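Local coordinates for protein NADPH-flavin oxidoreductase (Helicobacter pylori, PDB 2H0U) that binds flavin mononucleotide and probably uses NAD(P)H to reduce flavins or nitrogenous compounds, as in other members of the nitroreductase family, at residues A16-P21 with R197-T202; V7-Q12 with M149-A154; E164-E169 with S189-F194; K50-K55 with I82-K87. All coordinates share one frame; numbering follows the deposited sequence.

Four long-range contacts tie together the nitroreductase-family fold of this chain, two of them at the flavin. Starting from the N terminus, helix 3-12 enters contact 2, which closes only when helix 131-155 reaches residues 149-154. Just beyond that first helix, residues 16-21 open contact 1, which stays open until residues 197-202, so contacts 1 and 2 cross along the chain. Contact 4 pairs strands 49-54 and 79-86 and is nested inside both loops. Contact 3 follows contact 2 in series, joining the turn at 164-169 to strand 186-195, and is nested within contact 1. Contacts 3 and 4 meet in one sheet through Tyr83, while contacts 1 and 3 both touch the flavin.

Contact 1. Residues A16-P21 with R197-T202; sequences AKKYDP and RNQEIT. With FMN (flavin mononucleotide), chain B.
Ala16 packs its CB against CB of Arg197 where two surface loops meet in a single beta-bridge, one following helix 3-12 and the other following strand 186-195, beside the flavin pocket of this nitroreductase-family fold. Lys17 then turns away from the meeting loops. Its chain bends at chi2 (-21°), which places CD, and again at chi4, and NZ donates a hydrogen bond of 3.1 Å to FMN O2, so the loop that carries the bridge also supplies a hydrogen-bond donor to the pyrimidine end of the flavin. At Lys18 the side chain, through CB and CG, crosses that of Gln199 at about a right angle. The backbone carbonyl does the joining: Asn198 N donates to Lys18 O over 2.6 Å, nearly straight at the hydrogen (166°). The same oxygen receives a CA-H contact from Arg197, its CA 3.3 Å away from Lys18 O. Tyr19 pairs with Arg197 in the bridge itself; its CB points away from 197-202, and its OH makes a weak hydrogen bond to Ala16 O in its own loop. Asp20 brings its backbone N to 3.6 Å from Asn198 CB, while its OD1 accepts from Asn22 N. A water next to this corner links the loops a second time: it donates to Tyr19 O and accepts from Asn198 ND2, the latter bond 2.6 Å long.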
# COMPACT_ATOMS: atom_id res chain seq x y z
N ALA A 16 11.28 7.10 -10.87
CA ALA A 16 12.23 7.18 -11.98
C ALA A 16 11.52 6.96 -13.31
O ALA A 16 10.86 5.93 -13.52
CB ALA A 16 13.37 6.16 -11.78
N LYS A 17 11.65 7.94 -14.20
CA LYS A 17 11.00 7.85 -15.53
C LYS A 17 11.97 7.53 -16.67
O LYS A 17 11.52 7.15 -17.77
CB LYS A 17 10.27 9.15 -15.90
CG LYS A 17 9.11 9.63 -14.98
CD LYS A 17 8.47 8.56 -14.10
CE LYS A 17 7.56 9.24 -13.05
NZ LYS A 17 6.69 10.37 -13.58
N LYS A 18 13.27 7.73 -16.44
CA LYS A 18 14.31 7.48 -17.43
C LYS A 18 15.34 6.47 -16.90
O LYS A 18 15.94 6.66 -15.83
CB LYS A 18 15.04 8.77 -17.82
CG LYS A 18 14.19 9.82 -18.47
CD LYS A 18 15.14 10.73 -19.28
CE LYS A 18 14.46 11.79 -20.13
NZ LYS A 18 14.33 13.06 -19.35
N TYR A 19 15.53 5.39 -17.64
CA TYR A 19 16.30 4.25 -17.19
C TYR A 19 17.48 4.00 -18.09
O TYR A 19 17.44 4.28 -19.30
CB TYR A 19 15.41 3.00 -17.14
CG TYR A 19 14.39 3.05 -16.02
CD1 TYR A 19 14.73 2.59 -14.74
CD2 TYR A 19 13.13 3.59 -16.23
CE1 TYR A 19 13.84 2.65 -13.70
CE2 TYR A 19 12.21 3.65 -15.19
CZ TYR A 19 12.59 3.19 -13.94
OH TYR A 19 11.70 3.25 -12.90
N ASP A 20 18.54 3.49 -17.48
CA ASP A 20 19.76 3.17 -18.19
C ASP A 20 19.54 1.86 -18.95
O ASP A 20 19.45 0.82 -18.34
CB ASP A 20 20.90 3.03 -17.16
CG ASP A 20 22.26 2.86 -17.81
OD1 ASP A 20 22.30 2.42 -18.99
OD2 ASP A 20 23.27 3.13 -17.13
N PRO A 21 19.47 1.91 -20.30
CA PRO A 21 19.09 0.68 -21.02
C PRO A 21 20.24 -0.33 -21.03
O PRO A 21 20.04 -1.47 -21.46
CB PRO A 21 18.79 1.17 -22.45
CG PRO A 21 19.71 2.37 -22.61
CD PRO A 21 19.80 3.00 -21.23
N ARG A 197 18.20 4.28 -12.85
CA ARG A 197 17.84 5.58 -13.41
C ARG A 197 18.95 6.09 -14.34
O ARG A 197 20.13 5.79 -14.15
CB ARG A 197 17.62 6.62 -12.27
CG ARG A 197 18.92 6.90 -11.46
CD ARG A 197 18.63 7.83 -10.27
NE ARG A 197 19.80 8.03 -9.40
CZ ARG A 197 20.76 8.94 -9.57
NH1 ARG A 197 20.77 9.77 -10.60
NH2 ARG A 197 21.75 9.00 -8.68
N ASN A 198 18.53 6.84 -15.35
CA ASN A 198 19.47 7.55 -16.19
C ASN A 198 19.18 9.06 -16.17
O ASN A 198 19.31 9.75 -17.18
CB ASN A 198 19.42 6.99 -17.60
CG ASN A 198 20.70 7.22 -18.33
OD1 ASN A 198 21.70 7.61 -17.72
ND2 ASN A 198 20.71 6.95 -19.62
N GLN A 199 18.75 9.54 -15.00
CA GLN A 199 18.41 10.95 -14.80
C GLN A 199 18.73 11.29 -13.35
O GLN A 199 18.98 10.38 -12.55
CB GLN A 199 16.93 11.21 -15.05
CG GLN A 199 16.00 10.39 -14.19
CD GLN A 199 14.54 10.70 -14.45
OE1 GLN A 199 14.17 11.70 -15.10
NE2 GLN A 199 13.71 9.82 -13.98
N GLU A 200 18.72 12.58 -13.02
CA GLU A 200 18.92 12.98 -11.63
C GLU A 200 17.71 12.57 -10.78
O GLU A 200 16.59 12.42 -11.31
CB GLU A 200 19.19 14.49 -11.50
CG GLU A 200 20.51 14.95 -12.15
CD GLU A 200 21.75 14.44 -11.44
OE1 GLU A 200 21.86 14.55 -10.20
OE2 GLU A 200 22.66 13.93 -12.13
N ILE A 201 17.94 12.39 -9.49
CA ILE A 201 16.83 12.15 -8.55
C ILE A 201 15.93 13.38 -8.49
O ILE A 201 16.38 14.48 -8.23
CB ILE A 201 17.41 11.75 -7.15
CG1 ILE A 201 18.22 10.47 -7.28
CG2 ILE A 201 16.29 11.65 -6.05
CD1 ILE A 201 19.12 10.19 -6.12
N THR A 202 14.63 13.20 -8.76
CA THR A 202 13.67 14.31 -8.78
C THR A 202 13.46 14.78 -7.34
O THR A 202 13.06 13.96 -6.51
CB THR A 202 12.31 13.81 -9.35
OG1 THR A 202 12.55 13.21 -10.63
CG2 THR A 202 11.26 14.96 -9.51
N1 FMN B . 4.05 7.92 -12.77
C2 FMN B . 3.90 7.79 -14.14
O2 FMN B . 4.62 8.45 -14.89
N3 FMN B . 2.94 6.97 -14.68
C4 FMN B . 2.09 6.28 -13.85
O4 FMN B . 1.33 5.44 -14.33
C4A FMN B . 2.22 6.45 -12.46
N5 FMN B . 1.38 5.77 -11.61
C5A FMN B . 1.54 5.83 -10.24
C6 FMN B . 0.66 5.08 -9.43
C7 FMN B . 0.82 5.15 -8.04
C7M FMN B . 0.16 4.09 -7.21
C8 FMN B . 1.80 5.98 -7.45
C8M FMN B . 2.14 5.81 -5.97
C9 FMN B . 2.65 6.71 -8.27
C9A FMN B . 2.51 6.65 -9.67
N10 FMN B . 3.35 7.40 -10.51
C10 FMN B . 3.21 7.26 -11.91
C1' FMN B . 4.42 8.31 -9.98
C2' FMN B . 3.84 9.51 -9.21
O2' FMN B . 3.63 10.56 -10.12
C3' FMN B . 4.88 9.90 -8.15
O3' FMN B . 5.06 8.84 -7.23
C4' FMN B . 4.53 11.12 -7.31
O4' FMN B . 4.51 12.25 -8.17
C5' FMN B . 5.49 11.39 -6.13
O5' FMN B . 6.80 11.58 -6.70
P FMN B . 8.01 10.63 -6.23
O1P FMN B . 7.53 9.22 -6.43
O2P FMN B . 9.18 10.96 -7.15
O3P FMN B . 8.36 10.89 -4.79
O HOH W 1 18.39 6.46 -20.70

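Contact 2. Residues V7-Q12 with M149-A154; sequences VALQHQ and MMMAAA
The segments 7-12 and 149-154, from helices 3-12 and 131-155, run at 103° between their N-to-C directions with their axes 9.8 Å apart, and Leu9 packs between them. Its two methyl branches divide the work. CD2 lies 3.8 Å from SE of Met151, a selenomethionine in the crystal, and CD1 rests against Ala154, 4.0 Å from its CB. The same CD1 lies 3.8 Å from Ala154 O, against the helix backbone.

Met151 belongs to the long helix of the nitroreductase-family fold, whose other sides pack on helix 27-38 and on Phe194 of the sheet; it also touches Arg13, one of the flavin-binding residues. Its chain bends at chi2 and chi3, and the selenium meets Gln10 as well as Leu9. The glutamine chain crosses it at about a right angle, bringing OE1 to 3.6 Å and NE2 to 3.7 Å from Met151 SE. The CB of Gln10 points away from 149-154, and a bend at chi2 (-50°) carries CD back. The amide is fixed by NE2, which donates to Val6 O one turn earlier in its own helix. The second subunit comes close too, with Leu39 of that chain packing on Gln10 and Asn148 of that chain on Met151. At the last turn, the extended side chain of Gln12 brings NE2 to 2.9 Å from Ala154 O, at an angle too poor for a hydrogen bond.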
# COMPACT_ATOMS: atom_id res chain seq x y z
N VAL A 7 15.59 8.66 6.67
CA VAL A 7 14.93 9.76 5.93
C VAL A 7 15.59 9.97 4.55
O VAL A 7 14.88 10.11 3.54
CB VAL A 7 14.82 11.07 6.79
CG1 VAL A 7 14.20 12.21 5.97
CG2 VAL A 7 13.92 10.79 8.00
N ALA A 8 16.93 9.94 4.50
CA ALA A 8 17.64 10.04 3.21
C ALA A 8 17.16 9.05 2.15
O ALA A 8 16.98 9.41 0.98
CB ALA A 8 19.16 9.91 3.40
N LEU A 9 16.94 7.81 2.56
CA LEU A 9 16.44 6.78 1.65
C LEU A 9 15.10 7.16 0.99
O LEU A 9 14.82 6.75 -0.14
CB LEU A 9 16.27 5.45 2.41
CG LEU A 9 16.12 4.23 1.46
CD1 LEU A 9 17.41 3.94 0.72
CD2 LEU A 9 15.59 2.97 2.21
N GLN A 10 14.27 7.90 1.73
CA GLN A 10 12.97 8.29 1.22
C GLN A 10 13.10 9.32 0.10
O GLN A 10 12.17 9.48 -0.68
CB GLN A 10 12.09 8.88 2.35
CG GLN A 10 12.00 7.99 3.62
CD GLN A 10 11.65 6.53 3.35
OE1 GLN A 10 10.73 6.21 2.60
NE2 GLN A 10 12.43 5.62 3.97
N HIS A 11 14.26 10.00 0.04
CA HIS A 11 14.56 10.96 -1.05
C HIS A 11 15.20 10.25 -2.24
O HIS A 11 14.93 10.60 -3.42
CB HIS A 11 15.46 12.07 -0.55
CG HIS A 11 14.79 13.00 0.40
ND1 HIS A 11 14.16 14.17 -0.02
CD2 HIS A 11 14.65 12.95 1.74
CE1 HIS A 11 13.68 14.80 1.04
NE2 HIS A 11 13.96 14.08 2.12
N GLN A 12 16.04 9.25 -1.94
CA GLN A 12 16.60 8.35 -2.95
C GLN A 12 15.52 7.60 -3.74
O GLN A 12 15.64 7.42 -4.94
CB GLN A 12 17.59 7.37 -2.30
CG GLN A 12 18.27 6.41 -3.27
CD GLN A 12 19.30 5.49 -2.59
OE1 GLN A 12 19.93 5.88 -1.61
NE2 GLN A 12 19.48 4.27 -3.13
N MSE A 149 8.56 -3.70 -2.05
CA MSE A 149 9.52 -3.94 -3.14
C MSE A 149 10.25 -2.66 -3.57
O MSE A 149 11.45 -2.67 -3.78
CB MSE A 149 8.82 -4.60 -4.34
CG MSE A 149 8.42 -6.05 -3.97
SE MSE A 149 7.62 -7.00 -5.48
CE MSE A 149 9.16 -7.05 -6.75
N MSE A 150 9.52 -1.56 -3.75
CA MSE A 150 10.19 -0.31 -4.13
C MSE A 150 11.14 0.16 -3.07
O MSE A 150 12.24 0.64 -3.37
CB MSE A 150 9.16 0.79 -4.40
CG MSE A 150 8.33 0.35 -5.58
SE MSE A 150 7.20 1.85 -6.14
CE MSE A 150 6.05 1.93 -4.62
N MSE A 151 10.76 0.01 -1.79
CA MSE A 151 11.64 0.45 -0.74
C MSE A 151 12.89 -0.45 -0.63
O MSE A 151 14.01 0.04 -0.45
CB MSE A 151 10.88 0.58 0.61
CG MSE A 151 11.76 1.14 1.73
SE MSE A 151 11.91 3.08 1.40
CE MSE A 151 10.38 3.41 0.19
N ALA A 152 12.72 -1.76 -0.76
CA ALA A 152 13.85 -2.69 -0.80
C ALA A 152 14.77 -2.43 -1.99
O ALA A 152 16.03 -2.48 -1.88
CB ALA A 152 13.29 -4.13 -0.83
N ALA A 153 14.15 -2.12 -3.14
CA ALA A 153 14.90 -1.78 -4.35
C ALA A 153 15.80 -0.57 -4.03
O ALA A 153 17.00 -0.58 -4.34
CB ALA A 153 13.93 -1.46 -5.49
N ALA A 154 15.24 0.44 -3.34
CA ALA A 154 16.04 1.65 -2.98
C ALA A 154 17.19 1.27 -2.04
O ALA A 154 18.32 1.74 -2.21
CB ALA A 154 15.17 2.72 -2.34

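Contact 3. Residues E164-E169 with S189-F194; sequences EGYDQE and SVMACF. With FMN (flavin mononucleotide), chain B.
Tyr166 and Met191, a selenomethionine in the crystal, make the principal apolar contact, with the methyl group set squarely on the ring. CE lies 3.5 Å from the ring centroid and only 8° off the normal, a CH-pi arrangement, while SE lies oblique to the same ring at 4.3 Å from its centroid, which adds a Met-aromatic contact. The methionine chain is extended beyond CG, and CG itself meets Tyr166 CE2. On the opposite face of the ring lies Glu164 O, offset toward the rim, so the ring is sandwiched between its own turn and the strand. Val190 contributes twice: its CA approaches the ring edge near Tyr166 OH, and its CG2 packs on Glu164 CG at 3.8 Å.

One water bridges the segments, hydrogen-bonded to Tyr166 OH at 2.9 Å and donating to Ser189 O, and so spans two oxygens that are not themselves hydrogen-bonded.

Backbone N-H groups grip the flavin. Glu164 N donates to FMN N5 at 3.0 Å and, more weakly, to FMN O4; Gly165 N gives that oxygen a shorter bond of 2.8 Å. CG of Glu164 also lies 3.5 Å from FMN C6. The carboxylate of Glu164 is held by Tyr143 and, from the second subunit, by Ser43, Trp137 and Gln141 of that chain.

Gly165 centres an inverse gamma turn between strand 159-163 and helix 168-178, and Ser189 and Val190 form a classic beta bulge opposite Tyr83; the turn's amides facing N5 and O4 belong to the flavin site of the nitroreductase family.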
# COMPACT_ATOMS: atom_id res chain seq x y z
N GLU A 164 -0.02 3.23 -12.41
CA GLU A 164 -1.45 3.02 -12.55
C GLU A 164 -1.95 3.41 -13.95
O GLU A 164 -3.09 3.11 -14.29
CB GLU A 164 -2.23 3.86 -11.51
CG GLU A 164 -2.25 3.25 -10.08
CD GLU A 164 -3.00 4.16 -9.09
OE1 GLU A 164 -3.54 5.20 -9.52
OE2 GLU A 164 -3.09 3.80 -7.90
N GLY A 165 -1.10 4.07 -14.73
CA GLY A 165 -1.49 4.66 -16.04
C GLY A 165 -1.61 3.67 -17.21
O GLY A 165 -0.78 3.65 -18.14
N TYR A 166 -2.65 2.85 -17.16
CA TYR A 166 -3.00 1.90 -18.21
C TYR A 166 -4.51 1.72 -18.14
O TYR A 166 -5.14 1.97 -17.10
CB TYR A 166 -2.26 0.56 -18.01
CG TYR A 166 -2.53 -0.02 -16.65
CD1 TYR A 166 -3.68 -0.81 -16.43
CD2 TYR A 166 -1.68 0.25 -15.58
CE1 TYR A 166 -3.97 -1.32 -15.19
CE2 TYR A 166 -1.95 -0.25 -14.29
CZ TYR A 166 -3.08 -1.02 -14.11
OH TYR A 166 -3.36 -1.50 -12.85
N ASP A 167 -5.10 1.23 -19.23
CA ASP A 167 -6.52 0.99 -19.31
C ASP A 167 -6.74 -0.42 -18.78
O ASP A 167 -6.31 -1.40 -19.42
CB ASP A 167 -6.89 1.12 -20.78
CG ASP A 167 -8.32 0.84 -21.07
OD1 ASP A 167 -8.92 -0.03 -20.41
OD2 ASP A 167 -8.82 1.47 -22.03
N GLN A 168 -7.40 -0.53 -17.62
CA GLN A 168 -7.49 -1.81 -16.92
C GLN A 168 -8.28 -2.85 -17.71
O GLN A 168 -7.99 -4.05 -17.66
CB GLN A 168 -8.08 -1.65 -15.53
CG GLN A 168 -9.58 -1.44 -15.48
CD GLN A 168 -10.09 -1.52 -14.06
OE1 GLN A 168 -9.48 -0.96 -13.15
NE2 GLN A 168 -11.20 -2.22 -13.86
N GLU A 169 -9.29 -2.37 -18.45
CA GLU A 169 -10.10 -3.29 -19.24
C GLU A 169 -9.31 -3.88 -20.42
O GLU A 169 -9.31 -5.09 -20.63
CB GLU A 169 -11.40 -2.62 -19.70
CG GLU A 169 -12.32 -3.64 -20.38
CD GLU A 169 -13.66 -3.08 -20.76
OE1 GLU A 169 -14.20 -2.23 -20.00
OE2 GLU A 169 -14.17 -3.53 -21.81
N SER A 189 -4.24 -5.17 -10.43
CA SER A 189 -4.30 -4.23 -9.31
C SER A 189 -3.50 -2.96 -9.58
O SER A 189 -4.04 -1.84 -9.50
CB SER A 189 -3.86 -4.93 -8.00
OG SER A 189 -3.78 -3.95 -6.96
N VAL A 190 -2.23 -3.13 -9.94
CA VAL A 190 -1.31 -1.99 -10.14
C VAL A 190 -0.07 -2.56 -10.83
O VAL A 190 0.04 -3.80 -10.96
CB VAL A 190 -1.00 -1.28 -8.78
CG1 VAL A 190 -0.23 -2.22 -7.79
CG2 VAL A 190 -0.33 0.10 -8.98
N MSE A 191 0.80 -1.69 -11.34
CA MSE A 191 2.07 -2.16 -11.90
C MSE A 191 3.23 -1.36 -11.31
O MSE A 191 3.03 -0.34 -10.67
CB MSE A 191 2.07 -2.05 -13.43
CG MSE A 191 0.86 -2.67 -14.10
SE MSE A 191 1.01 -2.39 -16.04
CE MSE A 191 -0.75 -3.15 -16.50
N ALA A 192 4.44 -1.86 -11.49
CA ALA A 192 5.64 -1.10 -11.16
C ALA A 192 6.73 -1.55 -12.08
O ALA A 192 6.78 -2.73 -12.49
CB ALA A 192 6.06 -1.27 -9.70
N CYS A 193 7.64 -0.64 -12.39
CA CYS A 193 8.86 -1.04 -13.10
C CYS A 193 10.05 -0.80 -12.23
O CYS A 193 10.01 0.02 -11.30
CB CYS A 193 8.98 -0.31 -14.43
SG CYS A 193 9.18 1.45 -14.33
N PHE A 194 11.12 -1.54 -12.52
CA PHE A 194 12.34 -1.49 -11.70
C PHE A 194 13.52 -1.45 -12.66
O PHE A 194 13.46 -2.06 -13.74
CB PHE A 194 12.44 -2.77 -10.84
CG PHE A 194 11.32 -2.91 -9.83
CD1 PHE A 194 11.51 -2.44 -8.52
CD2 PHE A 194 10.07 -3.41 -10.21
CE1 PHE A 194 10.45 -2.52 -7.56
CE2 PHE A 194 9.00 -3.53 -9.24
CZ PHE A 194 9.19 -3.07 -7.96
N1 FMN B . 4.05 7.92 -12.77
C2 FMN B . 3.90 7.79 -14.14
O2 FMN B . 4.62 8.45 -14.89
N3 FMN B . 2.94 6.97 -14.68
C4 FMN B . 2.09 6.28 -13.85
O4 FMN B . 1.33 5.44 -14.33
C4A FMN B . 2.22 6.45 -12.46
N5 FMN B . 1.38 5.77 -11.61
C5A FMN B . 1.54 5.83 -10.24
C6 FMN B . 0.66 5.08 -9.43
C7 FMN B . 0.82 5.15 -8.04
C7M FMN B . 0.16 4.09 -7.21
C8 FMN B . 1.80 5.98 -7.45
C8M FMN B . 2.14 5.81 -5.97
C9 FMN B . 2.65 6.71 -8.27
C9A FMN B . 2.51 6.65 -9.67
N10 FMN B . 3.35 7.40 -10.51
C10 FMN B . 3.21 7.26 -11.91
C1' FMN B . 4.42 8.31 -9.98
C2' FMN B . 3.84 9.51 -9.21
O2' FMN B . 3.63 10.56 -10.12
C3' FMN B . 4.88 9.90 -8.15
O3' FMN B . 5.06 8.84 -7.23
C4' FMN B . 4.53 11.12 -7.31
O4' FMN B . 4.51 12.25 -8.17
C5' FMN B . 5.49 11.39 -6.13
O5' FMN B . 6.80 11.58 -6.70
P FMN B . 8.01 10.63 -6.23
O1P FMN B . 7.53 9.22 -6.43
O2P FMN B . 9.18 10.96 -7.15
O3P FMN B . 8.36 10.89 -4.79
O HOH W 2 -4.29 0.67 -11.24

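Contact 4. Residues K50-K55 with I82-K87; sequences KMLLLK and IYLARK
Leu52 and Leu84 meet on one face of the sheet, their side chains crossing at a slant with CD1 of Leu52 3.9 Å from CD1 of Leu84. Ile82 extends this apolar patch: its CB faces that of Leu52, and its CD1 reaches CD2 of Leu54 at 4.2 Å. In Leu84, CG is anti to the carbonyl carbon (chi1 -46°), beside the backbone N, and lies 3.4 Å from Lys50 O. Met51, a selenomethionine, and Tyr83 occupy the other face, side by side and pointing the same way. Met51 SE touches Tyr83 CE1 at 3.8 Å and lies oblique to the ring, a Met-aromatic contact, and CG of the methionine rests near CD1 of the tyrosine.

Between these two faces the backbones pair in antiparallel fashion. Lys50 with Leu84 and Leu52 with Ile82 are hydrogen-bonded pairs, each joined by two reciprocal N-H to O bonds, and Met51 with Tyr83 is the non-hydrogen-bonded pair between them. The bond from Ile82 N to Leu52 O is 2.8 Å long, and that from Lys50 N to Leu84 O is 3.0 Å. The Lys50 side chain is fully extended and leads away from the pair, its NZ forming a salt bridge with Glu214 of the second subunit.

Strand 79-86 is flanked by strand 186-195, to which Tyr83 is hydrogen-bonded at Ser189 and Val190. Helix 131-155 packs on Tyr83 and Met51 through Met149, and beyond strand 49-54 a parallel strand of the second subunit continues the sheet.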
# COMPACT_ATOMS: atom_id res chain seq x y z
N LYS A 50 -1.08 -12.20 -6.73
CA LYS A 50 -0.10 -12.94 -7.52
C LYS A 50 0.59 -11.92 -8.40
O LYS A 50 -0.08 -11.08 -9.03
CB LYS A 50 -0.78 -14.00 -8.41
CG LYS A 50 0.26 -14.77 -9.25
CD LYS A 50 -0.36 -16.02 -9.89
CE LYS A 50 0.74 -16.74 -10.71
NZ LYS A 50 0.30 -18.08 -11.23
N MSE A 51 1.92 -12.00 -8.46
CA MSE A 51 2.71 -11.08 -9.29
C MSE A 51 3.12 -11.70 -10.63
O MSE A 51 3.54 -12.87 -10.65
CB MSE A 51 4.00 -10.74 -8.53
CG MSE A 51 3.73 -9.88 -7.28
SE MSE A 51 5.35 -9.45 -6.31
CE MSE A 51 5.74 -11.23 -5.65
N LEU A 52 3.12 -10.91 -11.70
CA LEU A 52 3.62 -11.35 -12.98
C LEU A 52 4.78 -10.49 -13.41
O LEU A 52 4.69 -9.26 -13.36
CB LEU A 52 2.51 -11.29 -14.09
CG LEU A 52 1.13 -11.88 -13.79
CD1 LEU A 52 0.09 -11.56 -14.86
CD2 LEU A 52 1.21 -13.42 -13.56
N LEU A 53 5.88 -11.14 -13.83
CA LEU A 53 6.97 -10.41 -14.49
C LEU A 53 6.74 -10.40 -16.01
O LEU A 53 6.72 -11.46 -16.66
CB LEU A 53 8.33 -11.02 -14.19
CG LEU A 53 9.54 -10.31 -14.86
CD1 LEU A 53 9.79 -8.93 -14.21
CD2 LEU A 53 10.80 -11.17 -14.82
N LEU A 54 6.56 -9.21 -16.56
CA LEU A 54 6.37 -9.08 -17.99
C LEU A 54 7.76 -9.03 -18.60
O LEU A 54 8.40 -7.99 -18.60
CB LEU A 54 5.50 -7.88 -18.36
CG LEU A 54 5.01 -7.85 -19.83
CD1 LEU A 54 4.33 -9.16 -20.26
CD2 LEU A 54 4.07 -6.69 -20.07
N LYS A 55 8.24 -10.21 -19.00
CA LYS A 55 9.55 -10.35 -19.63
C LYS A 55 9.36 -10.30 -21.15
O LYS A 55 10.17 -9.71 -21.87
CB LYS A 55 10.21 -11.65 -19.18
CG LYS A 55 11.62 -11.85 -19.65
CD LYS A 55 12.42 -12.58 -18.59
CE LYS A 55 13.84 -12.88 -19.07
NZ LYS A 55 13.96 -14.30 -19.57
N ILE A 82 3.42 -6.81 -12.96
CA ILE A 82 1.98 -6.56 -12.91
C ILE A 82 1.48 -7.26 -11.66
O ILE A 82 1.59 -8.52 -11.54
CB ILE A 82 1.25 -7.10 -14.16
CG1 ILE A 82 1.83 -6.42 -15.43
CG2 ILE A 82 -0.28 -6.89 -14.01
CD1 ILE A 82 1.39 -7.05 -16.84
N TYR A 83 0.95 -6.47 -10.73
CA TYR A 83 0.42 -7.00 -9.47
C TYR A 83 -1.05 -7.35 -9.67
O TYR A 83 -1.83 -6.49 -10.04
CB TYR A 83 0.53 -5.96 -8.34
CG TYR A 83 1.98 -5.61 -8.06
CD1 TYR A 83 2.67 -6.24 -7.00
CD2 TYR A 83 2.63 -4.64 -8.83
CE1 TYR A 83 4.02 -5.94 -6.74
CE2 TYR A 83 4.00 -4.30 -8.56
CZ TYR A 83 4.66 -4.94 -7.52
OH TYR A 83 5.98 -4.64 -7.27
N LEU A 84 -1.39 -8.62 -9.46
CA LEU A 84 -2.78 -9.07 -9.47
C LEU A 84 -3.28 -9.22 -8.04
O LEU A 84 -2.51 -9.54 -7.12
CB LEU A 84 -2.94 -10.40 -10.21
CG LEU A 84 -2.25 -10.61 -11.57
CD1 LEU A 84 -2.50 -12.09 -11.98
CD2 LEU A 84 -2.72 -9.57 -12.62
N ALA A 85 -4.57 -8.95 -7.87
CA ALA A 85 -5.27 -9.10 -6.60
C ALA A 85 -6.44 -10.08 -6.83
O ALA A 85 -7.04 -10.12 -7.93
CB ALA A 85 -5.77 -7.77 -6.11
N ARG A 86 -6.69 -10.94 -5.85
CA ARG A 86 -7.77 -11.91 -6.00
C ARG A 86 -9.15 -11.29 -5.79
O ARG A 86 -9.34 -10.36 -4.98
CB ARG A 86 -7.57 -13.07 -5.03
CG ARG A 86 -6.48 -14.03 -5.48
CD ARG A 86 -6.39 -15.22 -4.54
NE ARG A 86 -5.29 -16.10 -4.92
CZ ARG A 86 -5.40 -17.12 -5.77
NH1 ARG A 86 -6.56 -17.36 -6.37
NH2 ARG A 86 -4.33 -17.87 -6.04
N LYS A 87 -10.11 -11.81 -6.53
CA LYS A 87 -11.50 -11.43 -6.45
C LYS A 87 -12.24 -12.37 -5.51
O LYS A 87 -11.90 -13.56 -5.44
CB LYS A 87 -12.11 -11.60 -7.85
CG LYS A 87 -11.55 -10.60 -8.83
CD LYS A 87 -12.20 -10.70 -10.15
CE LYS A 87 -11.78 -9.49 -10.98
NZ LYS A 87 -12.26 -9.57 -12.38